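Capsule biosynthesis protein capD (Bacillus anthracis, PDB 3G9K) cleaves the poly-gamma-D-glutamate capsule of the anthrax bacillus and joins it through an amide bond to the side-chain amino group of meso-diaminopimelic acid in peptidoglycan. Local coordinates at the interface of chains A and B. Residues are numbered along the deposited sequence; one frame, centred on the assembly and turned at random. Chains: chain A, Capsule biosynthesis protein capD; chain B, Capsule biosynthesis protein capD.

All three contacts join the large chain A to the small chain B, the two pieces of one proenzyme. The C-alpha centres of contacts 1 and 2 lie about 21 Å apart, those of contacts 1 and 3 about 17 Å, and those of contacts 2 and 3 about 28 Å. Contacts 1 and 3 share B helix 82-94, which meets A helix 242-254 in contact 1 and A helix 264-284 in contact 3. Contacts 1 and 2 both pair strands across the chains, and contact 2 uses the last strand of chain B. The chains are thus joined at well-separated points, as suits a cleaved precursor that stays one enzyme.

Contact 1: the interface of chains A and B. Residues chain A 233-235, 241-242, 245; chain B 61-63, 86.
A:Thr235 and B:Thr63 form an antiparallel bridge between A strand 231-235 and B strand 63-67, part of the fold of the gamma-glutamyltransferase family, whose precursor is cut into two intertwined chains. Polar contact centres on the two threonine hydroxyls. The side chains lie alongside each other and point the same way, and A:Thr235 OG1 and B:Thr63 OG1 are hydrogen bonded at 2.8 Å; either hydroxyl could be the donor. B:Thr63 OG1 also donates to the backbone O of B:Ala61, likewise at 2.8 Å, approaching from above the carbonyl plane, 46° out of it. If that proton is committed to B:Ala61 O, the hydroxyl of A:Thr235 would then probably donate between the threonines, although a weak contact from A:Thr235 OG1 to B:Pro62 O would compete for the same proton. In A:Thr235 the hydroxyl is anti to the backbone N (chi1 -170°), which turns it toward chain B.

Apolar groups flank this pair. B:Thr63 suits its place because its other branch is a methyl: B:Thr63 CG2 meets A:Val233 CG1 at 3.8 Å, the beta-branched valine being at home on a strand. A:Leu245, on helix 242-254, forks over the other flank. A:Leu245 CD2 lies near B:Thr63 OG1 and 3.9 Å from B:Leu86 CD1, while CD1 meets B:Leu86 CB. The small B:Ala61 lets the start of that helix come near, its CB 4.1 Å from A:Gly242 CA, where glycine adds no side chain.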
# COMPACT_ATOMS: atom_id res chain seq x y z
N VAL A 233 -9.25 0.79 16.40
CA VAL A 233 -8.33 0.64 15.27
C VAL A 233 -8.44 -0.76 14.68
O VAL A 233 -8.32 -1.75 15.40
CB VAL A 233 -6.86 0.93 15.70
CG1 VAL A 233 -5.91 0.74 14.54
CG2 VAL A 233 -6.74 2.37 16.23
N TYR A 234 -8.68 -0.82 13.37
CA TYR A 234 -8.72 -2.05 12.60
C TYR A 234 -7.51 -2.01 11.68
O TYR A 234 -7.26 -0.99 11.00
CB TYR A 234 -10.01 -2.11 11.78
CG TYR A 234 -11.22 -1.98 12.65
CD1 TYR A 234 -11.80 -0.72 12.89
CD2 TYR A 234 -11.76 -3.10 13.30
CE1 TYR A 234 -12.93 -0.60 13.73
CE2 TYR A 234 -12.85 -2.98 14.14
CZ TYR A 234 -13.42 -1.74 14.35
OH TYR A 234 -14.51 -1.64 15.21
N THR A 235 -6.72 -3.08 11.70
CA THR A 235 -5.51 -3.10 10.88
C THR A 235 -5.20 -4.51 10.34
O THR A 235 -5.94 -5.47 10.56
CB THR A 235 -4.33 -2.39 11.62
OG1 THR A 235 -3.20 -2.20 10.72
CG2 THR A 235 -3.94 -3.14 12.87
N SER A 241 1.68 -6.33 8.85
CA SER A 241 2.27 -5.80 10.09
C SER A 241 1.44 -4.72 10.79
O SER A 241 1.96 -3.78 11.35
CB SER A 241 3.67 -5.29 9.77
OG SER A 241 4.48 -6.42 9.48
N GLY A 242 0.14 -4.89 10.80
CA GLY A 242 -0.72 -4.02 11.58
C GLY A 242 -0.48 -4.13 13.08
O GLY A 242 -0.58 -3.13 13.77
N LEU A 245 2.42 -1.79 13.89
CA LEU A 245 2.03 -0.38 13.79
C LEU A 245 1.23 0.04 15.01
O LEU A 245 1.52 1.08 15.61
CB LEU A 245 1.20 -0.15 12.52
CG LEU A 245 0.44 1.17 12.42
CD1 LEU A 245 1.33 2.40 12.65
CD2 LEU A 245 -0.24 1.20 11.04
N ALA B 61 0.54 -2.24 6.07
CA ALA B 61 -0.41 -2.12 7.14
C ALA B 61 -1.61 -1.19 6.88
O ALA B 61 -1.76 -0.22 7.52
CB ALA B 61 0.29 -1.72 8.38
N PRO B 62 -2.47 -1.56 5.94
CA PRO B 62 -3.69 -0.77 5.71
C PRO B 62 -4.49 -0.75 7.02
O PRO B 62 -4.56 -1.76 7.70
CB PRO B 62 -4.42 -1.53 4.60
CG PRO B 62 -3.79 -2.94 4.64
CD PRO B 62 -2.41 -2.77 5.12
N THR B 63 -5.02 0.43 7.36
CA THR B 63 -5.53 0.71 8.68
C THR B 63 -6.77 1.63 8.58
O THR B 63 -6.87 2.47 7.68
CB THR B 63 -4.39 1.33 9.57
OG1 THR B 63 -3.33 0.39 9.72
CG2 THR B 63 -4.88 1.77 11.01
N LEU B 86 4.21 5.83 9.50
CA LEU B 86 2.86 6.12 9.96
C LEU B 86 2.75 6.56 11.41
O LEU B 86 1.85 7.33 11.75
CB LEU B 86 1.93 4.92 9.68
CG LEU B 86 1.61 4.69 8.19
CD1 LEU B 86 0.90 3.36 7.95
CD2 LEU B 86 0.80 5.87 7.57

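Contact 2: the interface of chains A and B. Residues chain A 21-24, 31, 35; chain B 172-175.
The backbone N of B:Lys174 donates to A:Val23 O at 2.9 Å, and B:Lys174 O accepts in return from A:Val23 N. This reciprocal pair ties A strand 22-25 to B strand 172-175 as antiparallel neighbours in a sheet. Beside it, the glycine A:Gly22 lets its CA come within 4.0 Å of B:Ser175 CA, and A:Ser24 CB packs on B:Trp173 CB at 3.7 Å.

Helix 28-39 of chain A covers one side of the pairing. A:Val31 spreads its two methyls over it: CG1, anti to the backbone N (chi1 179°), touches B:Lys174 CB at 3.7 Å, and CG2 reaches B:Thr172 OG1 at 3.4 Å. The compact valine crosses the lysine at about a right angle, and the long aliphatic stem of B:Lys174 gives it an apolar surface to rest on. Selenomethionine A:Met35 bends at chi2 (-58°) and chi3, and the bends carry CE to 3.6 Å from B:Ser175 CA. Its SE also lies in plane at the edge of the A:Tyr21 ring.

The site fastens the C-terminal strand of the small chain to the N-terminal strand of the large one, and so is likely to help keep the cleaved enzyme together.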
# COMPACT_ATOMS: atom_id res chain seq x y z
N TYR A 21 -18.83 10.77 -0.53
CA TYR A 21 -17.82 9.79 -0.94
C TYR A 21 -16.50 10.45 -1.35
O TYR A 21 -16.45 11.64 -1.64
CB TYR A 21 -18.35 8.94 -2.09
CG TYR A 21 -18.83 9.72 -3.30
CD1 TYR A 21 -20.19 10.05 -3.44
CD2 TYR A 21 -17.95 10.13 -4.29
CE1 TYR A 21 -20.64 10.77 -4.55
CE2 TYR A 21 -18.39 10.86 -5.39
CZ TYR A 21 -19.74 11.16 -5.52
OH TYR A 21 -20.19 11.88 -6.60
N GLY A 22 -15.44 9.64 -1.41
CA GLY A 22 -14.10 10.14 -1.54
C GLY A 22 -13.15 9.02 -1.96
O GLY A 22 -13.41 7.85 -1.69
N VAL A 23 -12.09 9.42 -2.64
CA VAL A 23 -10.97 8.55 -3.04
C VAL A 23 -9.64 9.26 -2.77
O VAL A 23 -9.48 10.44 -3.11
CB VAL A 23 -11.03 8.21 -4.56
CG1 VAL A 23 -9.89 7.23 -4.97
CG2 VAL A 23 -12.41 7.66 -4.94
N SER A 24 -8.66 8.53 -2.24
CA SER A 24 -7.30 9.06 -2.07
C SER A 24 -6.36 8.01 -2.64
O SER A 24 -6.40 6.88 -2.19
CB SER A 24 -6.99 9.34 -0.60
OG SER A 24 -5.66 9.78 -0.42
N VAL A 31 -7.68 8.17 -8.97
CA VAL A 31 -8.64 9.03 -8.24
C VAL A 31 -9.86 9.27 -9.14
O VAL A 31 -10.97 9.04 -8.74
CB VAL A 31 -8.04 10.37 -7.78
CG1 VAL A 31 -9.13 11.27 -7.04
CG2 VAL A 31 -6.79 10.17 -6.89
N MSE A 35 -13.70 7.91 -8.35
CA MSE A 35 -14.76 8.91 -8.18
C MSE A 35 -15.92 8.69 -9.16
O MSE A 35 -17.08 8.83 -8.78
CB MSE A 35 -14.21 10.33 -8.35
CG MSE A 35 -13.36 10.85 -7.19
SE MSE A 35 -14.29 10.90 -5.49
CE MSE A 35 -15.30 12.55 -5.69
N THR B 172 -2.91 12.34 -4.40
CA THR B 172 -3.99 13.32 -4.38
C THR B 172 -5.25 12.65 -3.81
O THR B 172 -5.30 11.44 -3.48
CB THR B 172 -4.28 13.90 -5.84
OG1 THR B 172 -4.71 12.86 -6.71
CG2 THR B 172 -3.07 14.59 -6.43
N TRP B 173 -6.27 13.46 -3.61
CA TRP B 173 -7.53 12.96 -3.17
C TRP B 173 -8.66 13.87 -3.66
O TRP B 173 -8.43 15.06 -4.00
CB TRP B 173 -7.56 12.83 -1.66
CG TRP B 173 -7.56 14.18 -1.03
CD1 TRP B 173 -6.48 14.96 -0.78
CD2 TRP B 173 -8.72 14.93 -0.61
NE1 TRP B 173 -6.88 16.16 -0.19
CE2 TRP B 173 -8.25 16.18 -0.11
CE3 TRP B 173 -10.12 14.67 -0.61
CZ2 TRP B 173 -9.11 17.16 0.40
CZ3 TRP B 173 -10.98 15.65 -0.12
CH2 TRP B 173 -10.47 16.89 0.37
N LYS B 174 -9.87 13.31 -3.64
CA LYS B 174 -11.08 14.01 -4.04
C LYS B 174 -12.24 13.50 -3.23
O LYS B 174 -12.25 12.35 -2.72
CB LYS B 174 -11.34 13.83 -5.55
CG LYS B 174 -10.52 14.77 -6.43
CD LYS B 174 -11.06 14.81 -7.84
CE LYS B 174 -10.18 15.67 -8.76
NZ LYS B 174 -9.78 16.96 -8.14
N SER B 175 -13.20 14.40 -3.04
CA SER B 175 -14.48 14.01 -2.48
C SER B 175 -15.57 14.78 -3.18
O SER B 175 -15.28 15.66 -4.00
CB SER B 175 -14.53 14.21 -0.97
OG SER B 175 -14.57 15.58 -0.62

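Contact 3: the interface of chains A and B. Residues chain A 267-268, 271; chain B 88, 91-92, 109, 111.
One face of A helix 264-284 packs against helix 82-94 and strand 109-112 of the small chain, and A:Tyr267, A:Met268 and A:Met271 make the contact. A:Tyr267 and B:Asp91 meet tip to tip. The phenol A:Tyr267 OH donates to the carboxylate B:Asp91 OD2 at 2.7 Å, on its anti side and 21° out of the carboxylate plane, with ring and carboxylate 27° apart. CG anti to the backbone N (chi1 -165°) sends the ring along toward this acid. A tyrosine suits the place by joining a long apolar ring to a polar tip: A:Tyr267 CD2 lies 3.9 Å from B:Phe109 CZ, the side chains crossing at about a right angle. A:Tyr267 CE2 touches B:Lys92 CE at 4.0 Å.

B:Phe109 takes one selenomethionine on a face and another at its edge. A:Met268 CG sits over the centre of the B:Phe109 ring, 3.5 Å from its centroid, in a CH-pi contact, and the unbranched side chain then turns at chi3 to bring CE near B:Phe109 CB. A:Met271 CB instead meets the ring edge in plane, 3.9 Å from B:Phe109 CE2, while its CE reaches B:Pro88 CA. A:Met268 CB touches the edge of B:Phe111.

The patch centre lies about 21 Å from the nucleophile B:Thr1, on the same B helix 82-94 that carries B:Leu86.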
# COMPACT_ATOMS: atom_id res chain seq x y z
N TYR A 267 12.63 13.59 20.30
CA TYR A 267 11.53 12.96 19.59
C TYR A 267 12.07 11.78 18.80
O TYR A 267 11.54 10.67 18.91
CB TYR A 267 10.81 13.95 18.66
CG TYR A 267 9.45 13.45 18.16
CD1 TYR A 267 8.38 13.30 19.04
CD2 TYR A 267 9.23 13.15 16.80
CE1 TYR A 267 7.13 12.85 18.60
CE2 TYR A 267 7.97 12.70 16.34
CZ TYR A 267 6.93 12.54 17.25
OH TYR A 267 5.67 12.10 16.85
N MSE A 268 13.14 12.02 18.05
CA MSE A 268 13.73 10.99 17.20
C MSE A 268 14.26 9.82 18.01
O MSE A 268 13.98 8.66 17.69
CB MSE A 268 14.84 11.56 16.31
CG MSE A 268 14.34 12.46 15.20
SE MSE A 268 15.76 13.22 14.13
CE MSE A 268 16.51 11.61 13.37
N MSE A 271 11.43 7.77 19.39
CA MSE A 271 10.78 7.01 18.32
C MSE A 271 11.63 5.81 17.92
O MSE A 271 11.10 4.73 17.64
CB MSE A 271 10.49 7.90 17.10
CG MSE A 271 9.20 8.71 17.20
SE MSE A 271 7.61 7.58 17.50
CE MSE A 271 6.30 9.00 17.63
N PRO B 88 4.67 8.49 13.73
CA PRO B 88 4.74 9.92 14.04
C PRO B 88 3.61 10.73 13.37
O PRO B 88 3.09 11.68 13.94
CB PRO B 88 6.13 10.33 13.54
CG PRO B 88 6.88 9.10 13.27
CD PRO B 88 5.86 8.02 13.01
N ASP B 91 0.54 10.02 15.55
CA ASP B 91 0.87 10.61 16.88
C ASP B 91 0.62 12.12 16.88
O ASP B 91 -0.06 12.65 17.75
CB ASP B 91 2.35 10.37 17.24
CG ASP B 91 2.74 10.99 18.57
OD1 ASP B 91 2.12 10.61 19.58
OD2 ASP B 91 3.65 11.87 18.60
N LYS B 92 1.16 12.81 15.89
CA LYS B 92 0.94 14.25 15.78
C LYS B 92 -0.54 14.60 15.50
O LYS B 92 -1.06 15.61 16.01
CB LYS B 92 1.86 14.85 14.72
CG LYS B 92 3.35 14.82 15.09
CD LYS B 92 4.22 15.37 13.97
CE LYS B 92 5.57 14.65 13.86
NZ LYS B 92 6.20 14.87 12.52
N PHE B 109 11.87 10.90 9.19
CA PHE B 109 13.06 10.13 9.58
C PHE B 109 12.68 8.69 9.90
O PHE B 109 11.58 8.43 10.41
CB PHE B 109 13.72 10.74 10.82
CG PHE B 109 12.82 10.80 12.01
CD1 PHE B 109 12.05 11.93 12.25
CD2 PHE B 109 12.73 9.75 12.88
CE1 PHE B 109 11.20 11.99 13.34
CE2 PHE B 109 11.88 9.79 13.97
CZ PHE B 109 11.12 10.92 14.21
N PHE B 111 14.73 4.69 11.22
CA PHE B 111 15.91 4.08 11.83
C PHE B 111 16.16 2.68 11.30
O PHE B 111 15.23 1.92 11.07
CB PHE B 111 15.74 4.05 13.33
CG PHE B 111 15.70 5.41 13.93
CD1 PHE B 111 14.49 6.06 14.14
CD2 PHE B 111 16.87 6.08 14.24
CE1 PHE B 111 14.45 7.33 14.68
CE2 PHE B 111 16.83 7.34 14.78
CZ PHE B 111 15.60 7.96 15.00